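Local coordinates for protein periplasmic beta-glucosidase (Pseudomonas aeruginosa, PDB 6R5T) that probably hydrolyses terminal, non-reducing beta-D-glucosyl residues of beta-glucosides in the periplasm, releasing beta-D-glucose, as a member of glycoside hydrolase family 3, at residues T232-L238 / L277-V283; S615-F619 / K648-T653. The protein carries 1 engineered substitution. All blocks are in the same frame, centred on the assembly; numbering follows the deposited sequence. Where two conformers were deposited one is given.

Contact 1 of 2, residues T232-L238 / L277-V283; sequences TANRWLL and LAIQAGV
A Schellman motif closing helix 271-281 meets the N-terminal turn of helix 235-245, with Ala-281 pressed against Ala-233 and Arg-235. Ala-281 CB lies 3.5 Å from Ala-233 C. The backbones are close here, Arg-235 CA lying 3.9 Å from Ala-281 CA. Arg-235 reaches along the helix end with its chain extended from CG to NE, CG anti to the backbone N (chi1 -170°), and its NH1 donates to Gln-280 O at 2.7 Å. That carbonyl oxygen lies in the guanidinium plane, although the N-H is bent (144°). Arg-235 CA also makes a CA-H...O contact with Ala-281 O, which accepts from Thr-239 OG1. Leu-238 turns CD1 onto Val-283 CG2 (3.5 Å). Val-283 CG2 also lies 3.4 Å from Thr-232 O, a buried carbonyl without a hydrogen-bonding partner but approached by Ala-278 CA-H. Gly-282, the C-prime residue at positive phi, ends the helix: Val-283 N bonds to Ala-278 O at 3.0 Å and Gly-282 N weakly to Ile-279 O. A water joins Leu-238 O to Gly-282 O. Asn-234 OD1 accepts from Leu-237 N (2.9 Å), an N-cap. A capped helix start thus packs against a glycine-terminated helix end within the family 3 N-terminal domain, of the TIM-barrel clan, where helix 271-281 leads into strand 286-287.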
loop_
_atom_site.group_PDB
_atom_site.type_symbol
_atom_site.label_atom_id
_atom_site.label_comp_id
_atom_site.label_asym_id
_atom_site.label_seq_id
_atom_site.Cartn_x
_atom_site.Cartn_y
_atom_site.Cartn_z
ATOM N N THR A 232 16.826 4.871 13.630
ATOM C CA THR A 232 18.168 5.225 14.163
ATOM C C THR A 232 18.055 6.385 15.145
ATOM O O THR A 232 18.969 6.512 15.996
ATOM C CB THR A 232 19.093 5.523 12.998
ATOM O OG1 THR A 232 19.070 4.386 12.147
ATOM C CG2 THR A 232 20.522 5.803 13.440
ATOM N N ALA A 233 17.016 7.232 15.053
ATOM C CA ALA A 233 16.832 8.384 15.970
ATOM C C ALA A 233 15.611 8.214 16.862
ATOM O O ALA A 233 15.117 9.228 17.388
ATOM C CB ALA A 233 16.696 9.651 15.186
ATOM N N ASN A 234 15.103 7.004 16.993
ATOM C CA ASN A 234 13.774 6.762 17.592
ATOM C C ASN A 234 13.941 6.287 19.028
ATOM O O ASN A 234 14.112 5.075 19.266
ATOM C CB ASN A 234 13.003 5.783 16.714
ATOM C CG ASN A 234 11.532 5.838 17.015
ATOM O OD1 ASN A 234 11.152 5.812 18.195
ATOM N ND2 ASN A 234 10.716 5.831 15.960
ATOM N N ARG A 235 13.953 7.229 19.975
ATOM C CA ARG A 235 14.181 6.872 21.386
ATOM C C ARG A 235 13.023 6.026 21.935
ATOM O O ARG A 235 13.257 5.121 22.752
ATOM C CB ARG A 235 14.386 8.135 22.212
ATOM C CG ARG A 235 14.858 7.851 23.631
ATOM C CD ARG A 235 15.209 9.148 24.353
ATOM N NE ARG A 235 15.173 8.841 25.772
ATOM C CZ ARG A 235 16.163 8.348 26.484
ATOM N NH1 ARG A 235 17.367 8.176 25.941
ATOM N NH2 ARG A 235 15.947 8.065 27.763
ATOM N N TRP A 236 11.819 6.238 21.430
ATOM C CA TRP A 236 10.674 5.418 21.845
ATOM C C TRP A 236 10.995 3.962 21.492
ATOM O O TRP A 236 10.842 3.029 22.304
ATOM C CB TRP A 236 9.388 5.951 21.207
ATOM C CG TRP A 236 8.301 4.967 21.408
ATOM C CD1 TRP A 236 7.622 4.763 22.585
ATOM C CD2 TRP A 236 7.893 3.933 20.492
ATOM N NE1 TRP A 236 6.783 3.688 22.442
ATOM C CE2 TRP A 236 6.930 3.168 21.174
ATOM C CE3 TRP A 236 8.217 3.607 19.170
ATOM C CZ2 TRP A 236 6.297 2.093 20.555
ATOM C CZ3 TRP A 236 7.586 2.544 18.562
ATOM C CH2 TRP A 236 6.659 1.783 19.261
ATOM N N LEU A 237 11.424 3.734 20.258
ATOM C CA LEU A 237 11.681 2.349 19.815
ATOM C C LEU A 237 12.867 1.728 20.550
ATOM O O LEU A 237 12.761 0.556 20.984
ATOM C CB LEU A 237 11.905 2.366 18.302
ATOM C CG LEU A 237 12.146 1.013 17.665
ATOM C CD1 LEU A 237 10.852 0.281 17.437
ATOM C CD2 LEU A 237 12.909 1.172 16.357
ATOM N N LEU A 238 13.995 2.443 20.639
ATOM C CA LEU A 238 15.260 1.776 20.995
ATOM C C LEU A 238 15.439 1.786 22.509
ATOM O O LEU A 238 16.226 0.987 22.998
ATOM C CB LEU A 238 16.412 2.504 20.315
ATOM C CG LEU A 238 16.409 2.486 18.807
ATOM C CD1 LEU A 238 17.648 3.208 18.341
ATOM C CD2 LEU A 238 16.339 1.072 18.277
ATOM N N LEU A 277 21.533 12.634 18.038
ATOM C CA LEU A 277 20.206 11.960 17.964
ATOM C C LEU A 277 20.392 10.450 18.099
ATOM O O LEU A 277 19.645 9.833 18.844
ATOM C CB LEU A 277 19.513 12.311 16.659
ATOM C CG LEU A 277 19.040 13.744 16.531
ATOM C CD1 LEU A 277 18.509 14.021 15.137
ATOM C CD2 LEU A 277 17.994 14.061 17.580
ATOM N N ALA A 278 21.345 9.863 17.389
ATOM C CA ALA A 278 21.516 8.392 17.385
ATOM C C ALA A 278 21.943 7.888 18.768
ATOM O O ALA A 278 21.363 6.955 19.286
ATOM C CB ALA A 278 22.505 8.010 16.333
ATOM N N ILE A 279 22.945 8.500 19.393
ATOM C CA ILE A 279 23.447 7.931 20.668
ATOM C C ILE A 279 22.387 8.126 21.753
ATOM O O ILE A 279 22.180 7.202 22.549
ATOM C CB ILE A 279 24.846 8.471 21.060
ATOM C CG1 ILE A 279 25.427 7.476 22.087
ATOM C CG2 ILE A 279 24.772 9.918 21.506
ATOM C CD1 ILE A 279 26.892 7.533 22.344
ATOM N N GLN A 280 21.679 9.251 21.757
ATOM C CA GLN A 280 20.668 9.501 22.815
ATOM C C GLN A 280 19.419 8.646 22.569
ATOM O O GLN A 280 18.738 8.269 23.562
ATOM C CB GLN A 280 20.394 10.991 22.944
ATOM C CG GLN A 280 21.641 11.726 23.434
ATOM C CD GLN A 280 21.305 12.973 24.215
ATOM O OE1 GLN A 280 21.751 13.119 25.379
ATOM N NE2 GLN A 280 20.561 13.865 23.575
ATOM N N ALA A 281 19.143 8.271 21.330
ATOM C CA ALA A 281 18.014 7.381 21.043
ATOM C C ALA A 281 18.252 5.974 21.555
ATOM O O ALA A 281 17.291 5.319 21.976
ATOM C CB ALA A 281 17.701 7.398 19.571
ATOM N N GLY A 282 19.505 5.562 21.582
ATOM C CA GLY A 282 19.888 4.238 22.080
ATOM C C GLY A 282 20.680 3.413 21.090
ATOM O O GLY A 282 20.755 2.191 21.311
ATOM N N VAL A 283 21.318 4.026 20.091
ATOM C CA VAL A 283 22.208 3.282 19.164
ATOM C C VAL A 283 23.604 3.200 19.796
ATOM O O VAL A 283 24.167 4.273 20.087
ATOM C CB VAL A 283 22.263 3.955 17.800
ATOM C CG1 VAL A 283 23.274 3.269 16.923
ATOM C CG2 VAL A 283 20.896 3.975 17.138
HETATM O O HOH W 1 18.911 0.943 23.119
#

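Contact 2 of 2, residues S615-F619 / K648-T653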
loop_
_atom_site.group_PDB
_atom_site.type_symbol
_atom_site.label_atom_id
_atom_site.label_comp_id
_atom_site.label_asym_id
_atom_site.label_seq_id
_atom_site.Cartn_x
_atom_site.Cartn_y
_atom_site.Cartn_z
ATOM N N SER A 615 1.315 -32.461 -2.957
ATOM C CA SER A 615 2.085 -33.686 -2.664
ATOM C C SER A 615 1.890 -34.657 -3.818
ATOM O O SER A 615 0.880 -34.565 -4.491
ATOM C CB SER A 615 1.604 -34.293 -1.351
ATOM O OG SER A 615 2.242 -35.520 -0.996
ATOM N N TYR A 616 2.758 -35.660 -3.878
ATOM C CA TYR A 616 2.551 -36.816 -4.765
ATOM C C TYR A 616 1.590 -37.824 -4.131
ATOM O O TYR A 616 1.231 -38.839 -4.788
ATOM C CB TYR A 616 3.884 -37.486 -5.069
ATOM C CG TYR A 616 4.900 -36.647 -5.804
ATOM C CD1 TYR A 616 4.549 -35.584 -6.624
ATOM C CD2 TYR A 616 6.234 -36.957 -5.723
ATOM C CE1 TYR A 616 5.498 -34.853 -7.321
ATOM C CE2 TYR A 616 7.199 -36.221 -6.378
ATOM C CZ TYR A 616 6.837 -35.179 -7.218
ATOM O OH TYR A 616 7.784 -34.446 -7.863
ATOM N N THR A 617 1.205 -37.638 -2.882
ATOM C CA THR A 617 0.139 -38.452 -2.256
ATOM C C THR A 617 -1.029 -37.563 -1.875
ATOM O O THR A 617 -1.007 -36.359 -2.120
ATOM C CB THR A 617 0.738 -39.238 -1.089
ATOM O OG1 THR A 617 -0.144 -40.312 -0.811
ATOM C CG2 THR A 617 0.946 -38.394 0.154
ATOM N N GLU A 618 -2.045 -38.166 -1.316
ATOM C CA GLU A 618 -3.248 -37.433 -0.847
ATOM C C GLU A 618 -3.366 -37.641 0.656
ATOM O O GLU A 618 -2.954 -38.697 1.179
ATOM C CB GLU A 618 -4.530 -37.897 -1.546
ATOM C CG GLU A 618 -4.728 -37.255 -2.913
ATOM C CD GLU A 618 -4.947 -35.744 -2.986
ATOM O OE1 GLU A 618 -5.161 -35.075 -1.943
ATOM O OE2 GLU A 618 -4.862 -35.224 -4.102
ATOM N N PHE A 619 -3.886 -36.638 1.321
ATOM C CA PHE A 619 -4.084 -36.675 2.774
ATOM C C PHE A 619 -5.553 -36.422 3.098
ATOM O O PHE A 619 -6.308 -35.764 2.317
ATOM C CB PHE A 619 -3.179 -35.656 3.465
ATOM C CG PHE A 619 -1.701 -35.910 3.285
ATOM C CD1 PHE A 619 -1.005 -36.748 4.150
ATOM C CD2 PHE A 619 -1.002 -35.293 2.255
ATOM C CE1 PHE A 619 0.362 -36.959 3.980
ATOM C CE2 PHE A 619 0.353 -35.495 2.100
ATOM C CZ PHE A 619 1.029 -36.367 2.948
ATOM N N LYS A 648 -0.669 -43.312 -2.298
ATOM C CA LYS A 648 0.203 -44.472 -2.542
ATOM C C LYS A 648 1.684 -44.196 -2.286
ATOM O O LYS A 648 2.494 -45.128 -2.413
ATOM C CB LYS A 648 0.003 -44.921 -3.994
ATOM C CG LYS A 648 -1.441 -45.230 -4.381
ATOM C CD LYS A 648 -1.712 -45.002 -5.860
ATOM C CE LYS A 648 -3.048 -45.577 -6.285
ATOM N NZ LYS A 648 -3.321 -45.260 -7.700
ATOM N N ARG A 649 2.075 -42.973 -1.908
ATOM C CA ARG A 649 3.492 -42.670 -1.652
ATOM C C ARG A 649 3.590 -42.078 -0.262
ATOM O O ARG A 649 2.701 -41.356 0.149
ATOM C CB ARG A 649 4.064 -41.679 -2.669
ATOM C CG ARG A 649 4.039 -42.216 -4.092
ATOM C CD ARG A 649 4.418 -41.125 -5.046
ATOM N NE ARG A 649 4.493 -41.626 -6.382
ATOM C CZ ARG A 649 5.588 -42.157 -6.930
ATOM N NH1 ARG A 649 6.743 -42.188 -6.263
ATOM N NH2 ARG A 649 5.509 -42.618 -8.170
ATOM N N ALA A 650 4.686 -42.398 0.416
ATOM C CA ALA A 650 5.018 -41.746 1.677
ATOM C C ALA A 650 5.178 -40.250 1.415
ATOM O O ALA A 650 5.649 -39.858 0.367
ATOM C CB ALA A 650 6.278 -42.333 2.248
ATOM N N GLY A 651 4.823 -39.439 2.389
ATOM C CA GLY A 651 5.101 -37.999 2.274
ATOM C C GLY A 651 4.668 -37.266 3.511
ATOM O O GLY A 651 3.869 -37.785 4.321
ATOM N N ALA A 652 5.113 -36.021 3.586
ATOM C CA ALA A 652 4.724 -35.135 4.681
ATOM C C ALA A 652 3.742 -34.075 4.168
ATOM O O ALA A 652 3.730 -33.732 2.964
ATOM C CB ALA A 652 5.954 -34.516 5.292
ATOM N N THR A 653 2.965 -33.592 5.123
ATOM C CA THR A 653 2.141 -32.382 4.952
ATOM C C THR A 653 2.160 -31.624 6.271
ATOM O O THR A 653 2.843 -32.029 7.240
ATOM C CB THR A 653 0.728 -32.716 4.479
ATOM O OG1 THR A 653 0.056 -31.484 4.173
ATOM C CG2 THR A 653 -0.089 -33.432 5.522
HETATM O O HOH W 2 4.370 -34.961 0.580
HETATM O O HOH W 3 2.140 -40.236 -7.302
HETATM O O HOH W 4 0.083 -41.371 -4.425
#
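Phe-619, Arg-649 and Thr-617 carry most of this contact, in which the chain entering strand 619-626 passes over the start of strand 651-660. The Phe-619 ring takes the CG2 methyl of Thr-653 over one face, 3.6 Å from the centroid and only 9° off the ring normal, a CH-pi contact made almost directly above the ring centre. Thr-653 has OG1 anti to its backbone N (chi1 -173°), which leaves CG2 in the crowded position between N and the carbonyl carbon and aims it at the ring. The ring's edge faces the backbone, with CZ of Phe-619 3.5 Å from Gly-651 O.

Thr-617 sits over the carbonyl of Arg-649, its CB 3.1 Å from Arg-649 O. Asn-645 bridges the two residues: its OD1 pairs with Thr-617 OG1, and its ND2 donates to Arg-649 O. The extended Arg-649 chain runs beside Tyr-616, bringing CD to 3.7 Å from Tyr-616 CB. No direct hydrogen bond crosses the contact; water does that work. Tyr-616 O accepts from two waters, one of which accepts from Arg-649 NE (2.9 Å) and the other from Lys-648 N. A third water links Ser-615 OG to Ala-652 O, to which it donates at 2.8 Å. Ser-615 OG also accepts from Thr-617 N at 3.0 Å, nearly straight (169°), which makes an ST turn.

Around the contact, Leu-643 of strand 636-645 touches both Phe-619 and Thr-653, while strand 651-660 pairs with strand 672-681 through Gly-651 and Thr-653. On the other flank Tyr-616 packs on strand 364-368 and hydrogen-bonds through OH to Val-552 O at the end of helix 545-553.

In the fold
Contacts 1 and 2 lie on opposite sides of the chain's centre, their own centres 51 Å apart and their nearest atoms about 35 Å apart, so they do not touch. They follow in series: contact 1 is complete before contact 2 begins, and they share no helix, strand or sheet. Contact 1 joins two helices of the N-terminal family 3 region, which also contains the eight-stranded parallel sheet. Contact 2 lies where the chain enters the C-terminal beta region, next to strand 364-368 of the six-stranded mixed sheet. Both lie away from the sugar pocket and the magnesium site, and each is structural packing within a different part of this multidomain enzyme.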